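Local structure of alternansucrase (Leuconostoc mesenteroides, 6HVG) at residues Thr878-Ile890 with Asp904-Asn916. The protein is a large, multidomain glycoside hydrolase family 70 enzyme that carries a calcium ion and cell-wall-binding-type repeats. Numbering follows the deposited sequence.
Sequences TDLLTSVRFGKGI and DYKNQGIGVIVGN
Tyr905 CG stands between its backbone N and carbonyl carbon (chi1 75°), while Ile890 carries CG1 beside its backbone N and away from the carbonyl (chi1 -49°); together these turns lay the end of the isoleucine over one ring face. Ile890 CD1 sits 3.9 Å from the Tyr905 ring centroid, offset toward the rim, a CH-pi contact, and CG1 packs on the tyrosine CB. Gln908 brings its OE1 to 3.0 Å from Lys888 N.

From there the two chains run antiparallel, 881-885 against 910-915, with six backbone hydrogen bonds. Leu881, Ser883 and Arg885 pair with Val914, Val912 and Ile910, each pair bonded in both directions; Ser883 N to Val912 O, at 2.8 Å, is almost straight (175°). On the face of these pairs, Leu881 and Val914 lie side by side, CD2 to CG1 3.6 Å. Next to Leu881, Leu880 lies across Ile913, its CG 3.8 Å from the isoleucine CG2, and both touch strand 927-931. The Arg885 chain bends off past Ile910, its NE hydrogen-bonded to Gly860 O and its NH1 to Thr816 O.

Strand 862-866 continues the sheet beyond 881-885 and strand 1003-1009 beyond 910-915, so this pair forms two inner strands of an antiparallel sheet within the family 70 region, distinct from its parallel eight-stranded barrel.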
ATOM      1  N   THR A 878     -35.616 -19.211  -2.474  1.00 85.50           N
ATOM      2  CA  THR A 878     -34.422 -19.783  -1.866  1.00 78.79           C
ATOM      3  C   THR A 878     -33.130 -19.055  -2.242  1.00 71.83           C
ATOM      4  O   THR A 878     -32.132 -19.154  -1.528  1.00 66.76           O
ATOM      5  CB  THR A 878     -34.317 -21.235  -2.338  1.00 77.21           C
ATOM      6  OG1 THR A 878     -35.480 -21.952  -1.924  1.00 83.40           O
ATOM      7  CG2 THR A 878     -33.134 -21.900  -1.760  1.00 78.61           C
ATOM      8  N   ASP A 879     -33.172 -18.323  -3.354  1.00 68.62           N
ATOM      9  CA  ASP A 879     -31.987 -17.695  -3.959  1.00 67.34           C
ATOM     10  C   ASP A 879     -30.892 -18.709  -4.335  1.00 66.72           C
ATOM     11  O   ASP A 879     -29.701 -18.480  -4.105  1.00 60.80           O
ATOM     12  CB  ASP A 879     -31.448 -16.591  -3.046  1.00 67.71           C
ATOM     13  CG  ASP A 879     -30.390 -15.729  -3.718  1.00 63.10           C
ATOM     14  OD1 ASP A 879     -30.675 -15.228  -4.815  1.00 61.53           O
ATOM     15  OD2 ASP A 879     -29.311 -15.537  -3.133  1.00 59.45           O
ATOM     16  N   LEU A 880     -31.324 -19.836  -4.904  1.00 66.54           N
ATOM     17  CA  LEU A 880     -30.437 -20.889  -5.351  1.00 66.82           C
ATOM     18  C   LEU A 880     -30.190 -20.682  -6.850  1.00 67.38           C
ATOM     19  O   LEU A 880     -31.132 -20.513  -7.619  1.00 70.24           O
ATOM     20  CB  LEU A 880     -31.051 -22.281  -5.061  1.00 67.67           C
ATOM     21  CG  LEU A 880     -30.206 -23.311  -4.270  1.00 67.68           C
ATOM     22  CD1 LEU A 880     -29.386 -22.740  -3.142  1.00 70.49           C
ATOM     23  CD2 LEU A 880     -31.080 -24.418  -3.700  1.00 63.61           C
ATOM     24  N   LEU A 881     -28.920 -20.659  -7.260  1.00 65.26           N
ATOM     25  CA  LEU A 881     -28.562 -20.403  -8.662  1.00 64.53           C
ATOM     26  C   LEU A 881     -28.485 -21.704  -9.456  1.00 62.61           C
ATOM     27  O   LEU A 881     -27.901 -22.669  -8.997  1.00 59.18           O
ATOM     28  CB  LEU A 881     -27.229 -19.650  -8.749  1.00 65.81           C
ATOM     29  CG  LEU A 881     -26.653 -19.364 -10.146  1.00 65.92           C
ATOM     30  CD1 LEU A 881     -26.118 -17.946 -10.248  1.00 68.14           C
ATOM     31  CD2 LEU A 881     -25.545 -20.334 -10.487  1.00 65.43           C
ATOM     32  N   THR A 882     -29.081 -21.706 -10.642  1.00 60.95           N
ATOM     33  CA  THR A 882     -29.070 -22.869 -11.496  1.00 61.36           C
ATOM     34  C   THR A 882     -28.396 -22.564 -12.826  1.00 59.02           C
ATOM     35  O   THR A 882     -28.866 -21.732 -13.592  1.00 56.34           O
ATOM     36  CB  THR A 882     -30.494 -23.412 -11.725  1.00 64.08           C
ATOM     37  OG1 THR A 882     -31.355 -22.377 -12.203  1.00 63.61           O
ATOM     38  CG2 THR A 882     -31.042 -23.967 -10.431  1.00 65.59           C
ATOM     39  N   SER A 883     -27.280 -23.244 -13.070  1.00 59.24           N
ATOM     40  CA  SER A 883     -26.463 -23.055 -14.281  1.00 58.02           C
ATOM     41  C   SER A 883     -26.362 -24.370 -15.019  1.00 55.69           C
ATOM     42  O   SER A 883     -26.023 -25.392 -14.416  1.00 60.89           O
ATOM     43  CB  SER A 883     -25.052 -22.543 -13.941  1.00 56.36           C
ATOM     44  OG  SER A 883     -24.296 -22.254 -15.106  1.00 59.21           O
ATOM     45  N   VAL A 884     -26.638 -24.328 -16.320  1.00 50.81           N
ATOM     46  CA  VAL A 884     -26.713 -25.508 -17.168  1.00 50.13           C
ATOM     47  C   VAL A 884     -25.876 -25.317 -18.418  1.00 48.56           C
ATOM     48  O   VAL A 884     -25.809 -24.219 -18.924  1.00 51.05           O
ATOM     49  CB  VAL A 884     -28.170 -25.783 -17.631  1.00 50.12           C
ATOM     50  CG1 VAL A 884     -28.215 -26.913 -18.652  1.00 49.54           C
ATOM     51  CG2 VAL A 884     -29.061 -26.089 -16.428  1.00 49.90           C
ATOM     52  N   ARG A 885     -25.234 -26.382 -18.889  1.00 46.86           N
ATOM     53  CA  ARG A 885     -24.653 -26.444 -20.227  1.00 46.74           C
ATOM     54  C   ARG A 885     -25.309 -27.637 -20.952  1.00 46.80           C
ATOM     55  O   ARG A 885     -25.473 -28.695 -20.366  1.00 47.48           O
ATOM     56  CB  ARG A 885     -23.118 -26.612 -20.177  1.00 48.49           C
ATOM     57  CG  ARG A 885     -22.299 -25.375 -19.748  1.00 50.01           C
ATOM     58  CD  ARG A 885     -22.375 -24.149 -20.706  1.00 48.86           C
ATOM     59  NE  ARG A 885     -21.456 -24.209 -21.844  1.00 47.74           N
ATOM     60  CZ  ARG A 885     -20.133 -24.067 -21.751  1.00 49.70           C
ATOM     61  NH1 ARG A 885     -19.532 -23.838 -20.589  1.00 49.80           N
ATOM     62  NH2 ARG A 885     -19.389 -24.158 -22.843  1.00 53.17           N
ATOM     63  N   PHE A 886     -25.619 -27.490 -22.241  1.00 46.31           N
ATOM     64  CA  PHE A 886     -26.422 -28.471 -22.981  1.00 46.38           C
ATOM     65  C   PHE A 886     -25.721 -29.636 -23.723  1.00 46.81           C
ATOM     66  O   PHE A 886     -26.318 -30.698 -23.852  1.00 50.35           O
ATOM     67  CB  PHE A 886     -27.303 -27.735 -23.981  1.00 48.69           C
ATOM     68  CG  PHE A 886     -28.178 -26.696 -23.366  1.00 50.01           C
ATOM     69  CD1 PHE A 886     -29.173 -27.047 -22.466  1.00 49.28           C
ATOM     70  CD2 PHE A 886     -27.997 -25.358 -23.672  1.00 50.94           C
ATOM     71  CE1 PHE A 886     -29.990 -26.085 -21.890  1.00 49.82           C
ATOM     72  CE2 PHE A 886     -28.811 -24.388 -23.104  1.00 53.49           C
ATOM     73  CZ  PHE A 886     -29.816 -24.755 -22.206  1.00 52.43           C
ATOM     74  N   GLY A 887     -24.511 -29.448 -24.252  1.00 46.16           N
ATOM     75  CA  GLY A 887     -23.837 -30.462 -25.069  1.00 47.63           C
ATOM     76  C   GLY A 887     -23.252 -29.810 -26.290  1.00 49.35           C
ATOM     77  O   GLY A 887     -23.406 -28.627 -26.432  1.00 60.42           O
ATOM     78  N   LYS A 888     -22.614 -30.550 -27.191  1.00 51.71           N
ATOM     79  CA  LYS A 888     -21.745 -29.930 -28.190  1.00 56.72           C
ATOM     80  C   LYS A 888     -22.396 -28.963 -29.161  1.00 61.66           C
ATOM     81  O   LYS A 888     -21.928 -27.811 -29.306  1.00 71.86           O
ATOM     82  CB  LYS A 888     -20.936 -30.928 -28.985  1.00 57.17           C
ATOM     83  CG  LYS A 888     -19.640 -30.309 -29.479  1.00 57.78           C
ATOM     84  CD  LYS A 888     -18.862 -31.239 -30.394  1.00 61.64           C
ATOM     85  CE  LYS A 888     -17.368 -30.908 -30.457  1.00 59.75           C
ATOM     86  NZ  LYS A 888     -16.602 -31.410 -29.272  1.00 59.74           N
ATOM     87  N   GLY A 889     -23.448 -29.366 -29.832  1.00 58.10           N
ATOM     88  CA  GLY A 889     -24.068 -28.415 -30.772  1.00 59.45           C
ATOM     89  C   GLY A 889     -25.379 -27.832 -30.281  1.00 61.20           C
ATOM     90  O   GLY A 889     -26.137 -27.259 -31.060  1.00 62.95           O
ATOM     91  N   ILE A 890     -25.686 -28.015 -28.996  1.00 62.21           N
ATOM     92  CA  ILE A 890     -26.965 -27.583 -28.418  1.00 59.22           C
ATOM     93  C   ILE A 890     -26.798 -26.231 -27.749  1.00 55.04           C
ATOM     94  O   ILE A 890     -26.091 -26.102 -26.766  1.00 50.82           O
ATOM     95  CB  ILE A 890     -27.498 -28.582 -27.371  1.00 63.14           C
ATOM     96  CG1 ILE A 890     -27.478 -30.033 -27.897  1.00 67.91           C
ATOM     97  CG2 ILE A 890     -28.915 -28.230 -26.957  1.00 62.49           C
ATOM     98  CD1 ILE A 890     -28.295 -30.270 -29.156  1.00 69.02           C
ATOM     99  N   ASP A 904     -22.936 -36.456 -30.318  1.00 66.47           N
ATOM    100  CA  ASP A 904     -22.039 -36.203 -29.184  1.00 63.99           C
ATOM    101  C   ASP A 904     -22.753 -35.549 -28.011  1.00 60.96           C
ATOM    102  O   ASP A 904     -22.447 -35.842 -26.866  1.00 60.50           O
ATOM    103  CB  ASP A 904     -20.861 -35.315 -29.601  1.00 68.11           C
ATOM    104  CG  ASP A 904     -19.924 -35.990 -30.606  1.00 70.21           C
ATOM    105  OD1 ASP A 904     -20.362 -36.910 -31.323  1.00 76.28           O
ATOM    106  OD2 ASP A 904     -18.743 -35.579 -30.695  1.00 71.77           O
ATOM    107  N   TYR A 905     -23.700 -34.666 -28.304  1.00 59.79           N
ATOM    108  CA  TYR A 905     -24.428 -33.920 -27.274  1.00 57.71           C
ATOM    109  C   TYR A 905     -25.160 -34.738 -26.216  1.00 58.66           C
ATOM    110  O   TYR A 905     -25.287 -34.282 -25.071  1.00 60.31           O
ATOM    111  CB  TYR A 905     -25.436 -32.958 -27.921  1.00 56.49           C
ATOM    112  CG  TYR A 905     -26.694 -33.597 -28.482  1.00 55.63           C
ATOM    113  CD1 TYR A 905     -26.742 -34.041 -29.800  1.00 58.21           C
ATOM    114  CD2 TYR A 905     -27.830 -33.733 -27.711  1.00 57.55           C
ATOM    115  CE1 TYR A 905     -27.883 -34.607 -30.338  1.00 60.28           C
ATOM    116  CE2 TYR A 905     -28.987 -34.300 -28.239  1.00 59.85           C
ATOM    117  CZ  TYR A 905     -29.009 -34.737 -29.555  1.00 61.47           C
ATOM    118  OH  TYR A 905     -30.148 -35.297 -30.099  1.00 62.51           O
ATOM    119  N   LYS A 906     -25.669 -35.910 -26.589  1.00 55.84           N
ATOM    120  CA  LYS A 906     -26.585 -36.650 -25.715  1.00 57.24           C
ATOM    121  C   LYS A 906     -25.978 -37.007 -24.354  1.00 59.61           C
ATOM    122  O   LYS A 906     -26.670 -36.936 -23.332  1.00 61.06           O
ATOM    123  CB  LYS A 906     -27.158 -37.903 -26.411  1.00 56.22           C
ATOM    124  CG  LYS A 906     -28.609 -37.751 -26.882  1.00 57.87           C
ATOM    125  CD  LYS A 906     -29.598 -37.965 -25.728  1.00 59.71           C
ATOM    126  CE  LYS A 906     -31.057 -38.135 -26.147  1.00 63.73           C
ATOM    127  NZ  LYS A 906     -31.736 -36.867 -26.530  1.00 65.15           N
ATOM    128  N   ASN A 907     -24.696 -37.372 -24.333  1.00 60.81           N
ATOM    129  CA  ASN A 907     -24.029 -37.716 -23.081  1.00 60.21           C
ATOM    130  C   ASN A 907     -23.168 -36.605 -22.503  1.00 56.35           C
ATOM    131  O   ASN A 907     -22.381 -36.836 -21.586  1.00 58.95           O
ATOM    132  CB  ASN A 907     -23.246 -39.007 -23.277  1.00 62.49           C
ATOM    133  CG  ASN A 907     -24.148 -40.158 -23.691  1.00 64.97           C
ATOM    134  OD1 ASN A 907     -24.042 -40.664 -24.810  1.00 72.68           O
ATOM    135  ND2 ASN A 907     -25.076 -40.541 -22.815  1.00 61.54           N
ATOM    136  N   GLN A 908     -23.345 -35.402 -23.029  1.00 52.80           N
ATOM    137  CA  GLN A 908     -22.597 -34.222 -22.595  1.00 51.43           C
ATOM    138  C   GLN A 908     -23.574 -33.279 -21.851  1.00 51.06           C
ATOM    139  O   GLN A 908     -24.742 -33.627 -21.654  1.00 48.78           O
ATOM    140  CB  GLN A 908     -21.965 -33.527 -23.804  1.00 47.60           C
ATOM    141  CG  GLN A 908     -20.843 -34.302 -24.427  1.00 47.15           C
ATOM    142  CD  GLN A 908     -20.257 -33.645 -25.656  1.00 45.66           C
ATOM    143  OE1 GLN A 908     -20.687 -32.584 -26.086  1.00 46.99           O
ATOM    144  NE2 GLN A 908     -19.232 -34.276 -26.214  1.00 45.28           N
ATOM    145  N   GLY A 909     -23.087 -32.109 -21.448  1.00 47.70           N
ATOM    146  CA  GLY A 909     -23.859 -31.165 -20.680  1.00 48.27           C
ATOM    147  C   GLY A 909     -23.696 -31.401 -19.190  1.00 49.47           C
ATOM    148  O   GLY A 909     -23.279 -32.471 -18.766  1.00 48.45           O
ATOM    149  N   ILE A 910     -24.028 -30.389 -18.393  1.00 50.77           N
ATOM    150  CA  ILE A 910     -23.836 -30.440 -16.953  1.00 52.28           C
ATOM    151  C   ILE A 910     -24.844 -29.519 -16.255  1.00 53.30           C
ATOM    152  O   ILE A 910     -25.320 -28.559 -16.858  1.00 52.59           O
ATOM    153  CB  ILE A 910     -22.384 -30.041 -16.601  1.00 53.70           C
ATOM    154  CG1 ILE A 910     -22.064 -30.321 -15.136  1.00 55.77           C
ATOM    155  CG2 ILE A 910     -22.135 -28.571 -16.883  1.00 54.53           C
ATOM    156  CD1 ILE A 910     -20.569 -30.310 -14.814  1.00 54.46           C
ATOM    157  N   GLY A 911     -25.178 -29.836 -15.003  1.00 53.71           N
ATOM    158  CA  GLY A 911     -26.105 -29.033 -14.215  1.00 52.53           C
ATOM    159  C   GLY A 911     -25.472 -28.637 -12.900  1.00 52.50           C
ATOM    160  O   GLY A 911     -24.959 -29.490 -12.173  1.00 53.82           O
ATOM    161  N   VAL A 912     -25.472 -27.342 -12.605  1.00 53.51           N
ATOM    162  CA  VAL A 912     -24.873 -26.830 -11.370  1.00 52.70           C
ATOM    163  C   VAL A 912     -25.893 -26.020 -10.563  1.00 54.66           C
ATOM    164  O   VAL A 912     -26.565 -25.138 -11.103  1.00 52.19           O
ATOM    165  CB  VAL A 912     -23.654 -25.975 -11.654  1.00 50.71           C
ATOM    166  CG1 VAL A 912     -23.016 -25.500 -10.349  1.00 51.51           C
ATOM    167  CG2 VAL A 912     -22.662 -26.775 -12.465  1.00 50.81           C
ATOM    168  N   ILE A 913     -26.018 -26.383  -9.283  1.00 55.25           N
ATOM    169  CA  ILE A 913     -26.856 -25.693  -8.323  1.00 56.31           C
ATOM    170  C   ILE A 913     -25.962 -25.206  -7.186  1.00 56.53           C
ATOM    171  O   ILE A 913     -25.219 -26.002  -6.606  1.00 59.97           O
ATOM    172  CB  ILE A 913     -27.932 -26.628  -7.745  1.00 56.71           C
ATOM    173  CG1 ILE A 913     -28.724 -27.289  -8.879  1.00 56.41           C
ATOM    174  CG2 ILE A 913     -28.864 -25.841  -6.828  1.00 58.13           C
ATOM    175  CD1 ILE A 913     -29.586 -28.436  -8.416  1.00 57.29           C
ATOM    176  N   VAL A 914     -26.054 -23.920  -6.846  1.00 53.74           N
ATOM    177  CA  VAL A 914     -25.223 -23.353  -5.781  1.00 53.55           C
ATOM    178  C   VAL A 914     -25.970 -22.321  -4.946  1.00 52.62           C
ATOM    179  O   VAL A 914     -26.787 -21.577  -5.451  1.00 52.55           O
ATOM    180  CB  VAL A 914     -23.910 -22.777  -6.346  1.00 53.89           C
ATOM    181  CG1 VAL A 914     -24.171 -22.006  -7.607  1.00 57.91           C
ATOM    182  CG2 VAL A 914     -23.174 -21.909  -5.336  1.00 52.15           C
ATOM    183  N   GLY A 915     -25.682 -22.317  -3.648  1.00 53.68           N
ATOM    184  CA  GLY A 915     -26.266 -21.369  -2.705  1.00 55.15           C
ATOM    185  C   GLY A 915     -25.229 -20.826  -1.750  1.00 56.09           C
ATOM    186  O   GLY A 915     -24.184 -21.439  -1.554  1.00 56.63           O
ATOM    187  N   ASN A 916     -25.535 -19.677  -1.147  1.00 59.73           N
ATOM    188  CA  ASN A 916     -24.630 -18.979  -0.213  1.00 59.87           C
ATOM    189  C   ASN A 916     -25.205 -18.880   1.184  1.00 61.68           C
ATOM    190  O   ASN A 916     -24.803 -18.019   1.955  1.00 59.98           O
ATOM    191  CB  ASN A 916     -24.328 -17.568  -0.736  1.00 59.78           C
ATOM    192  CG  ASN A 916     -25.581 -16.730  -0.932  1.00 60.43           C
ATOM    193  OD1 ASN A 916     -26.629 -16.993  -0.348  1.00 62.47           O
ATOM    194  ND2 ASN A 916     -25.470 -15.707  -1.763  1.00 60.93           N
TER